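Local coordinates for bromo domain containing protein (Cryptosporidium parvum, PDB 5U9N) that probably binds acetylated lysines through bromodomains, of which this chain is the second, held here with the inhibitor bromosporine in its pocket, at residues L17-R21 / Y57-E61; P96-E100 / W138-F144; F99-K104 / L131-N135. All coordinates share one frame; numbering follows the deposited sequence.

Interaction 1. Residues L17-R21 / Y57-E61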
loop_
_atom_site.group_PDB
_atom_site.type_symbol
_atom_site.label_atom_id
_atom_site.label_comp_id
_atom_site.label_asym_id
_atom_site.label_seq_id
_atom_site.Cartn_x
_atom_site.Cartn_y
_atom_site.Cartn_z
ATOM N N LEU A 17 0.245 4.313 7.433
ATOM C CA LEU A 17 0.500 2.929 7.012
ATOM C C LEU A 17 0.087 1.946 8.118
ATOM O O LEU A 17 -0.578 0.949 7.840
ATOM C CB LEU A 17 1.992 2.752 6.699
ATOM C CG LEU A 17 2.375 1.484 5.934
ATOM C CD1 LEU A 17 2.027 1.609 4.469
ATOM C CD2 LEU A 17 3.860 1.202 6.085
ATOM N N ASN A 18 0.457 2.249 9.373
ATOM C CA ASN A 18 0.096 1.418 10.521
ATOM C C ASN A 18 -1.417 1.388 10.759
ATOM O O ASN A 18 -1.917 0.400 11.290
ATOM C CB ASN A 18 0.807 1.911 11.797
ATOM C CG ASN A 18 2.242 1.451 11.912
ATOM O OD1 ASN A 18 2.682 0.520 11.233
ATOM N ND2 ASN A 18 2.981 2.045 12.834
ATOM N N LEU A 19 -2.138 2.463 10.413
ATOM C CA LEU A 19 -3.595 2.479 10.533
ATOM C C LEU A 19 -4.250 1.623 9.418
ATOM O O LEU A 19 -5.254 0.985 9.676
ATOM C CB LEU A 19 -4.147 3.915 10.502
ATOM C CG LEU A 19 -3.911 4.729 11.752
ATOM C CD1 LEU A 19 -4.128 6.190 11.483
ATOM C CD2 LEU A 19 -4.830 4.271 12.898
ATOM N N LEU A 20 -3.663 1.561 8.212
ATOM C CA LEU A 20 -4.188 0.667 7.162
ATOM C C LEU A 20 -3.958 -0.804 7.492
ATOM O O LEU A 20 -4.640 -1.659 6.929
ATOM C CB LEU A 20 -3.536 0.958 5.826
ATOM C CG LEU A 20 -3.870 2.256 5.181
ATOM C CD1 LEU A 20 -3.026 2.441 3.969
ATOM C CD2 LEU A 20 -5.350 2.336 4.861
ATOM N N ARG A 21 -2.959 -1.115 8.349
ATOM C CA ARG A 21 -2.697 -2.494 8.779
ATOM C C ARG A 21 -3.806 -3.008 9.707
ATOM O O ARG A 21 -3.950 -4.208 9.857
ATOM C CB ARG A 21 -1.347 -2.617 9.491
ATOM C CG ARG A 21 -0.153 -2.560 8.571
ATOM C CD ARG A 21 1.089 -3.038 9.284
ATOM N NE ARG A 21 2.137 -2.012 9.336
ATOM C CZ ARG A 21 3.253 -2.002 8.602
ATOM N NH1 ARG A 21 3.477 -2.957 7.702
ATOM N NH2 ARG A 21 4.144 -1.038 8.755
ATOM N N TYR A 57 3.116 -3.228 1.986
ATOM C CA TYR A 57 3.346 -2.380 3.163
ATOM C C TYR A 57 4.726 -2.526 3.732
ATOM O O TYR A 57 5.326 -1.522 4.104
ATOM C CB TYR A 57 2.328 -2.689 4.285
ATOM C CG TYR A 57 0.866 -2.442 3.955
ATOM C CD1 TYR A 57 0.489 -1.474 3.018
ATOM C CD2 TYR A 57 -0.144 -3.092 4.652
ATOM C CE1 TYR A 57 -0.855 -1.194 2.768
ATOM C CE2 TYR A 57 -1.486 -2.823 4.408
ATOM C CZ TYR A 57 -1.839 -1.875 3.466
ATOM O OH TYR A 57 -3.170 -1.609 3.246
ATOM N N ILE A 58 5.216 -3.752 3.882
ATOM C CA ILE A 58 6.542 -3.959 4.484
ATOM C C ILE A 58 7.627 -3.358 3.565
ATOM O O ILE A 58 8.584 -2.772 4.069
ATOM C CB ILE A 58 6.798 -5.466 4.807
ATOM C CG1 ILE A 58 8.005 -5.624 5.768
ATOM C CG2 ILE A 58 7.024 -6.307 3.534
ATOM C CD1 ILE A 58 7.826 -4.896 7.169
ATOM N N THR A 59 7.425 -3.427 2.223
ATOM C CA THR A 59 8.364 -2.846 1.244
ATOM C C THR A 59 8.334 -1.302 1.329
ATOM O O THR A 59 9.374 -0.679 1.258
ATOM C CB THR A 59 8.038 -3.332 -0.179
ATOM O OG1 THR A 59 8.306 -4.716 -0.259
ATOM C CG2 THR A 59 8.854 -2.619 -1.237
ATOM N N ILE A 60 7.156 -0.708 1.503
ATOM C CA ILE A 60 7.031 0.748 1.655
ATOM C C ILE A 60 7.666 1.178 2.984
ATOM O O ILE A 60 8.410 2.162 3.010
ATOM C CB ILE A 60 5.550 1.207 1.563
ATOM C CG1 ILE A 60 5.008 0.998 0.150
ATOM C CG2 ILE A 60 5.423 2.675 1.963
ATOM C CD1 ILE A 60 3.466 1.271 0.011
ATOM N N GLU A 61 7.322 0.471 4.098
ATOM C CA GLU A 61 7.890 0.748 5.436
ATOM C C GLU A 61 9.412 0.748 5.402
ATOM O O GLU A 61 10.029 1.645 5.956
ATOM C CB GLU A 61 7.412 -0.290 6.476
ATOM C CG GLU A 61 7.996 -0.042 7.872
ATOM C CD GLU A 61 7.385 -0.844 9.005
ATOM O OE1 GLU A 61 7.516 -0.409 10.172
ATOM O OE2 GLU A 61 6.764 -1.896 8.729
HETATM O O HOH W 1 -5.227 -2.810 4.545
#

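Interaction 2. Residues P96-E100 / W138-F144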
loop_
_atom_site.group_PDB
_atom_site.type_symbol
_atom_site.label_atom_id
_atom_site.label_comp_id
_atom_site.label_asym_id
_atom_site.label_seq_id
_atom_site.Cartn_x
_atom_site.Cartn_y
_atom_site.Cartn_z
ATOM N N PRO A 96 6.156 12.861 0.107
ATOM C CA PRO A 96 4.825 12.278 0.340
ATOM C C PRO A 96 4.098 11.902 -0.959
ATOM O O PRO A 96 3.212 11.065 -0.943
ATOM C CB PRO A 96 4.071 13.415 1.075
ATOM C CG PRO A 96 5.106 14.318 1.568
ATOM C CD PRO A 96 6.214 14.257 0.595
ATOM N N HIS A 97 4.496 12.498 -2.076
ATOM C CA HIS A 97 3.870 12.253 -3.380
ATOM C C HIS A 97 4.234 10.849 -3.862
ATOM O O HIS A 97 3.374 10.142 -4.367
ATOM C CB HIS A 97 4.307 13.324 -4.404
ATOM C CG HIS A 97 4.072 14.723 -3.940
ATOM N ND1 HIS A 97 2.942 15.421 -4.316
ATOM C CD2 HIS A 97 4.818 15.506 -3.121
ATOM C CE1 HIS A 97 3.044 16.608 -3.733
ATOM N NE2 HIS A 97 4.153 16.690 -2.990
ATOM N N GLU A 98 5.494 10.430 -3.669
ATOM C CA GLU A 98 5.894 9.062 -4.004
ATOM C C GLU A 98 5.237 8.053 -3.021
ATOM O O GLU A 98 4.831 6.975 -3.441
ATOM C CB GLU A 98 7.435 8.900 -3.999
ATOM C CG GLU A 98 7.861 7.443 -4.148
ATOM C CD GLU A 98 9.237 7.202 -4.720
ATOM O OE1 GLU A 98 9.412 6.174 -5.415
ATOM O OE2 GLU A 98 10.154 8.006 -4.436
ATOM N N PHE A 99 5.154 8.394 -1.720
ATOM C CA PHE A 99 4.504 7.511 -0.763
ATOM C C PHE A 99 3.054 7.286 -1.180
ATOM O O PHE A 99 2.584 6.137 -1.174
ATOM C CB PHE A 99 4.558 8.094 0.668
ATOM C CG PHE A 99 3.849 7.248 1.695
ATOM C CD1 PHE A 99 4.475 6.160 2.271
ATOM C CD2 PHE A 99 2.532 7.492 2.023
ATOM C CE1 PHE A 99 3.800 5.352 3.185
ATOM C CE2 PHE A 99 1.883 6.717 2.981
ATOM C CZ PHE A 99 2.513 5.636 3.528
ATOM N N GLU A 100 2.338 8.375 -1.544
ATOM C CA GLU A 100 0.945 8.264 -1.993
ATOM C C GLU A 100 0.836 7.311 -3.200
ATOM O O GLU A 100 -0.030 6.435 -3.231
ATOM C CB GLU A 100 0.388 9.633 -2.359
ATOM C CG GLU A 100 -1.107 9.624 -2.627
ATOM C CD GLU A 100 -1.670 10.915 -3.180
ATOM O OE1 GLU A 100 -1.072 11.986 -2.927
ATOM O OE2 GLU A 100 -2.738 10.858 -3.832
ATOM N N TRP A 138 -5.344 10.310 4.448
ATOM C CA TRP A 138 -4.447 11.175 3.680
ATOM C C TRP A 138 -5.006 12.594 3.514
ATOM O O TRP A 138 -4.278 13.561 3.697
ATOM C CB TRP A 138 -4.205 10.553 2.299
ATOM C CG TRP A 138 -2.973 11.036 1.609
ATOM C CD1 TRP A 138 -2.898 11.605 0.380
ATOM C CD2 TRP A 138 -1.628 10.822 2.032
ATOM N NE1 TRP A 138 -1.590 11.798 0.029
ATOM C CE2 TRP A 138 -0.787 11.298 1.009
ATOM C CE3 TRP A 138 -1.051 10.327 3.205
ATOM C CZ2 TRP A 138 0.594 11.345 1.145
ATOM C CZ3 TRP A 138 0.327 10.298 3.305
ATOM C CH2 TRP A 138 1.134 10.815 2.284
ATOM N N ASN A 139 -6.290 12.716 3.170
ATOM C CA ASN A 139 -6.927 14.020 2.942
ATOM C C ASN A 139 -6.997 14.902 4.207
ATOM O O ASN A 139 -7.094 16.109 4.060
ATOM C CB ASN A 139 -8.340 13.842 2.401
ATOM C CG ASN A 139 -8.393 13.316 0.993
ATOM O OD1 ASN A 139 -7.379 13.237 0.289
ATOM N ND2 ASN A 139 -9.583 12.913 0.563
ATOM N N LYS A 140 -7.006 14.305 5.428
ATOM C CA LYS A 140 -7.097 15.073 6.671
ATOM C C LYS A 140 -5.701 15.165 7.376
ATOM O O LYS A 140 -5.613 15.755 8.455
ATOM C CB LYS A 140 -8.194 14.460 7.627
ATOM C CG LYS A 140 -7.739 13.327 8.525
ATOM C CD LYS A 140 -8.936 12.534 9.103
ATOM C CE LYS A 140 -8.517 11.286 9.887
ATOM N NZ LYS A 140 -8.540 11.504 11.367
ATOM N N SER A 141 -4.603 14.725 6.676
ATOM C CA SER A 141 -3.226 14.706 7.201
ATOM C C SER A 141 -2.417 15.994 6.855
ATOM O O SER A 141 -2.558 16.534 5.765
ATOM C CB SER A 141 -2.484 13.486 6.640
ATOM O OG SER A 141 -1.087 13.523 6.876
ATOM N N ASN A 142 -1.451 16.371 7.750
ATOM C CA ASN A 142 -0.534 17.523 7.550
ATOM C C ASN A 142 0.812 17.090 6.896
ATOM O O ASN A 142 1.769 17.855 6.908
ATOM C CB ASN A 142 -0.231 18.225 8.901
ATOM C CG ASN A 142 0.522 17.380 9.907
ATOM O OD1 ASN A 142 0.569 16.150 9.828
ATOM N ND2 ASN A 142 1.102 18.023 10.885
ATOM N N VAL A 143 0.873 15.858 6.367
ATOM C CA VAL A 143 2.078 15.255 5.777
ATOM C C VAL A 143 2.762 16.195 4.725
ATOM O O VAL A 143 3.993 16.294 4.722
ATOM C CB VAL A 143 1.711 13.874 5.157
ATOM C CG1 VAL A 143 0.793 14.027 3.936
ATOM C CG2 VAL A 143 2.956 13.081 4.817
ATOM N N PHE A 144 1.965 16.888 3.865
ATOM C CA PHE A 144 2.491 17.844 2.878
ATOM C C PHE A 144 2.918 19.139 3.544
ATOM O O PHE A 144 3.903 19.727 3.143
ATOM C CB PHE A 144 1.448 18.155 1.797
ATOM C CG PHE A 144 1.143 16.986 0.904
ATOM C CD1 PHE A 144 2.056 16.559 -0.041
ATOM C CD2 PHE A 144 -0.029 16.264 1.056
ATOM C CE1 PHE A 144 1.787 15.459 -0.837
ATOM C CE2 PHE A 144 -0.272 15.138 0.284
ATOM C CZ PHE A 144 0.647 14.733 -0.644
#

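Interaction 3. Residues F99-K104 / L131-N135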
loop_
_atom_site.group_PDB
_atom_site.type_symbol
_atom_site.label_atom_id
_atom_site.label_comp_id
_atom_site.label_asym_id
_atom_site.label_seq_id
_atom_site.Cartn_x
_atom_site.Cartn_y
_atom_site.Cartn_z
ATOM N N PHE A 99 5.154 8.394 -1.720
ATOM C CA PHE A 99 4.504 7.511 -0.763
ATOM C C PHE A 99 3.054 7.286 -1.180
ATOM O O PHE A 99 2.584 6.137 -1.174
ATOM C CB PHE A 99 4.558 8.094 0.668
ATOM C CG PHE A 99 3.849 7.248 1.695
ATOM C CD1 PHE A 99 4.475 6.160 2.271
ATOM C CD2 PHE A 99 2.532 7.492 2.023
ATOM C CE1 PHE A 99 3.800 5.352 3.185
ATOM C CE2 PHE A 99 1.883 6.717 2.981
ATOM C CZ PHE A 99 2.513 5.636 3.528
ATOM N N GLU A 100 2.338 8.375 -1.544
ATOM C CA GLU A 100 0.945 8.264 -1.993
ATOM C C GLU A 100 0.836 7.311 -3.200
ATOM O O GLU A 100 -0.030 6.435 -3.231
ATOM C CB GLU A 100 0.388 9.633 -2.359
ATOM C CG GLU A 100 -1.107 9.624 -2.627
ATOM C CD GLU A 100 -1.670 10.915 -3.180
ATOM O OE1 GLU A 100 -1.072 11.986 -2.927
ATOM O OE2 GLU A 100 -2.738 10.858 -3.832
ATOM N N ARG A 101 1.694 7.501 -4.194
ATOM C CA ARG A 101 1.724 6.636 -5.374
ATOM C C ARG A 101 1.888 5.144 -5.002
ATOM O O ARG A 101 1.170 4.291 -5.524
ATOM C CB ARG A 101 2.869 7.044 -6.286
ATOM C CG ARG A 101 2.855 6.309 -7.613
ATOM C CD ARG A 101 3.940 6.789 -8.550
ATOM N NE ARG A 101 5.230 6.200 -8.225
ATOM C CZ ARG A 101 5.563 4.927 -8.454
ATOM N NH1 ARG A 101 6.773 4.484 -8.137
ATOM N NH2 ARG A 101 4.680 4.085 -8.992
ATOM N N LEU A 102 2.854 4.841 -4.133
ATOM C CA LEU A 102 3.194 3.470 -3.796
ATOM C C LEU A 102 2.060 2.793 -3.034
ATOM O O LEU A 102 1.727 1.650 -3.326
ATOM C CB LEU A 102 4.503 3.424 -2.978
ATOM C CG LEU A 102 5.823 3.688 -3.772
ATOM C CD1 LEU A 102 7.053 3.657 -2.814
ATOM C CD2 LEU A 102 6.024 2.660 -4.904
ATOM N N VAL A 103 1.450 3.489 -2.086
ATOM C CA VAL A 103 0.327 2.914 -1.338
ATOM C C VAL A 103 -0.854 2.641 -2.288
ATOM O O VAL A 103 -1.429 1.559 -2.234
ATOM C CB VAL A 103 -0.101 3.807 -0.156
ATOM C CG1 VAL A 103 -1.433 3.343 0.416
ATOM C CG2 VAL A 103 0.979 3.818 0.929
ATOM N N LYS A 104 -1.193 3.597 -3.163
ATOM C CA LYS A 104 -2.309 3.427 -4.087
ATOM C C LYS A 104 -2.012 2.373 -5.145
ATOM O O LYS A 104 -2.937 1.708 -5.606
ATOM C CB LYS A 104 -2.668 4.732 -4.741
ATOM C CG LYS A 104 -3.313 5.693 -3.779
ATOM C CD LYS A 104 -3.756 6.944 -4.495
ATOM C CE LYS A 104 -4.782 7.715 -3.726
ATOM N NZ LYS A 104 -5.120 9.015 -4.414
ATOM N N LEU A 131 -8.236 1.500 0.173
ATOM C CA LEU A 131 -8.010 2.695 -0.635
ATOM C C LEU A 131 -8.918 3.831 -0.148
ATOM O O LEU A 131 -8.494 4.981 -0.089
ATOM C CB LEU A 131 -8.289 2.407 -2.112
ATOM C CG LEU A 131 -8.298 3.641 -3.041
ATOM C CD1 LEU A 131 -6.925 4.263 -3.119
ATOM C CD2 LEU A 131 -8.765 3.276 -4.416
ATOM N N ASN A 132 -10.169 3.507 0.171
ATOM C CA ASN A 132 -11.114 4.488 0.681
ATOM C C ASN A 132 -10.670 4.976 2.068
ATOM O O ASN A 132 -10.692 6.171 2.327
ATOM C CB ASN A 132 -12.520 3.899 0.739
ATOM C CG ASN A 132 -13.149 3.678 -0.621
ATOM O OD1 ASN A 132 -12.497 3.790 -1.674
ATOM N ND2 ASN A 132 -14.427 3.310 -0.625
ATOM N N LYS A 133 -10.231 4.056 2.939
ATOM C CA LYS A 133 -9.691 4.418 4.249
ATOM C C LYS A 133 -8.420 5.262 4.074
ATOM O O LYS A 133 -8.234 6.222 4.799
ATOM C CB LYS A 133 -9.383 3.155 5.075
ATOM C CG LYS A 133 -8.822 3.442 6.499
ATOM C CD LYS A 133 -9.867 4.066 7.429
ATOM C CE LYS A 133 -9.327 4.229 8.837
ATOM N NZ LYS A 133 -10.350 4.764 9.783
ATOM N N PHE A 134 -7.538 4.896 3.129
ATOM C CA PHE A 134 -6.314 5.664 2.894
ATOM C C PHE A 134 -6.635 7.100 2.480
ATOM O O PHE A 134 -6.012 8.036 2.991
ATOM C CB PHE A 134 -5.425 5.011 1.825
ATOM C CG PHE A 134 -4.135 5.784 1.584
ATOM C CD1 PHE A 134 -3.274 6.076 2.635
ATOM C CD2 PHE A 134 -3.873 6.362 0.345
ATOM C CE1 PHE A 134 -2.154 6.882 2.441
ATOM C CE2 PHE A 134 -2.725 7.132 0.144
ATOM C CZ PHE A 134 -1.873 7.385 1.197
ATOM N N ASN A 135 -7.575 7.278 1.541
ATOM C CA ASN A 135 -7.946 8.616 1.071
ATOM C C ASN A 135 -8.458 9.477 2.180
ATOM O O ASN A 135 -8.156 10.657 2.210
ATOM C CB ASN A 135 -9.003 8.544 -0.031
ATOM C CG ASN A 135 -8.444 8.128 -1.367
ATOM O OD1 ASN A 135 -7.357 8.547 -1.766
ATOM N ND2 ASN A 135 -9.221 7.404 -2.142
#

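Interaction 1. Residues L17-R21 / Y57-E61
R21 and Y57 reach each other because both start with CG anti to their own carbonyl carbon, and because the arginine chain then bends at chi3, -120°, carrying its guanidinium back along helix 9-20. There the guanidinium takes N18 side-on: NE and NH2 both donate to the one oxygen OD1, at 3.2 and 3.3 Å, and that oxygen lies within a few degrees of the guanidinium plane. This double grip fixes the rotation of the group. R21 NH2 also makes a salt bridge to E61 OE2 at 2.8 Å, but its N-H points poorly at the oxygen (125°), so the hydrogen-bond component is weak and the attraction is probably mainly electrostatic. R21 NH1 packs against Y57 CB and forms a salt bridge with E30, so the guanidinium as a whole has two acidic partners.

Beneath the charges the contact is apolar. L17 sets CD1 against Y57 CD1 at 3.7 Å, and its other branch, CD2, meets E61 CB at 3.9 Å. The L20 side chain crosses the tyrosine at about a right angle, with L20 CB 3.7 Å from Y57 OH, while a water in the ring plane links that hydroxyl to L20 O, 2.7 Å from each.

Helix 9-20 and the start of helix 57-65 thus face each other near the middle of the helical bundle; helix 96-113 meets Y57 and I60 through F99, I106 and F107, and helix 122-139 touches L19 and L20.

Interaction 2. Residues P96-E100 / W138-F144
P96 and W138 touch where the first turn of helix 96-113 meets the end of helix 122-139: the carbonyl oxygen of P96 lies at the indole edge, 3.4 Å from W138 CZ2. Farther along the same rim, E100 OE1 sits near the indole plane and accepts from W138 NE1 at 3.0 Å, a weak bond with an N-H...O angle of 144°. F99 approaches obliquely, its CD2 3.6 Å from W138 CH2 and the ring planes at 34°. The proline also meets the second helix of the other segment. P96 CB lies 3.6 Å from F144 CE1 and 3.9 Å from V143 CG2. F144 CE1 in turn lies over one face of the H97 imidazole, 3.3 Å above its plane; the two rings meet obliquely, planes at 58°.

Several features outside this shell set it in place. The bend at 140-142 lets V143 and F144 fold back toward P96, and there S141 OG accepts from V143 N at 3.1 Å in an ST turn, while also bonding E12 of helix 9-20. V143 CG1, between the backbone N and carbonyl carbon, rests over one indole face. I16 touches W138, whose ring also meets that of F134. This is the end of the all-helical bromodomain bundle away from the ligand pocket, where helices consistent with B and C of the fold meet the short helix 143-148.

Chemically this is an aromatic and proline cluster with polar groups along the indole rim. The E100 carboxylate divides its oxygens, OE1 to the indole and OE2 to K104 in a salt bridge, and the nearby lysine would be expected to keep it ionised.

Interaction 3. Residues F99-K104 / L131-N135
The F134 ring receives V103 CG1 squarely over the centre of one face: the methyl carbon is 3.8 Å from the ring centroid and only 7° off the normal, a clear CH-pi contact. At the ring edge, near its plane, comes E100 CG, 4.1 Å from F134 CE2, and F99 CE2 approaches F134 CE1 obliquely. V103 serves two rings, since its other methyl, CG2, lies over a face of F99, 3.5 Å above the plane and offset toward the rim. The division follows from the valine torsion: CG1 is anti to the backbone N (chi1 168°) and is directed across to F134, while CG2 stays beside that N. F134 therefore fits as a knob into a hole formed by F99, E100, V103 and K104, between helices whose local axes run nearly antiparallel at 161° and approach to 11.3 Å.

At the side of this knob the K104 chain extends past L131 at about a right angle, with K104 CG 3.9 Å from L131 CD1. K104 NZ lies 3.5 Å from N135 OD1, and it meets E100 OE2 on the anti lone pair of that oxygen. I16 and L20 of helix 9-20 also touch F134.

The chemistry is thus divided: dispersion and CH-pi contacts hold the buried interior together, while charge is confined to the partly exposed margin.

Helix 96-113 ties the three contacts together. Interactions 2 and 3 both draw on its beginning, share F99 and E100, and have centres 9 Å apart; both meet helix 122-139, and interaction 2 also helix 143-148. Interaction 1, earlier in the chain, joins helices 9-20 and 57-65, its centre 14 Å from interaction 2 and 10 Å from interaction 3. I60 CG2 links it to both, 3.4 Å from F99 CE1, and L20 CD2 reaches F134 N at 3.8 Å. Together they join the four main helices of the bromodomain and short helix 143-148; bound bromosporine lies about 8 Å from the I58 side chain and about 12 Å from that of V103.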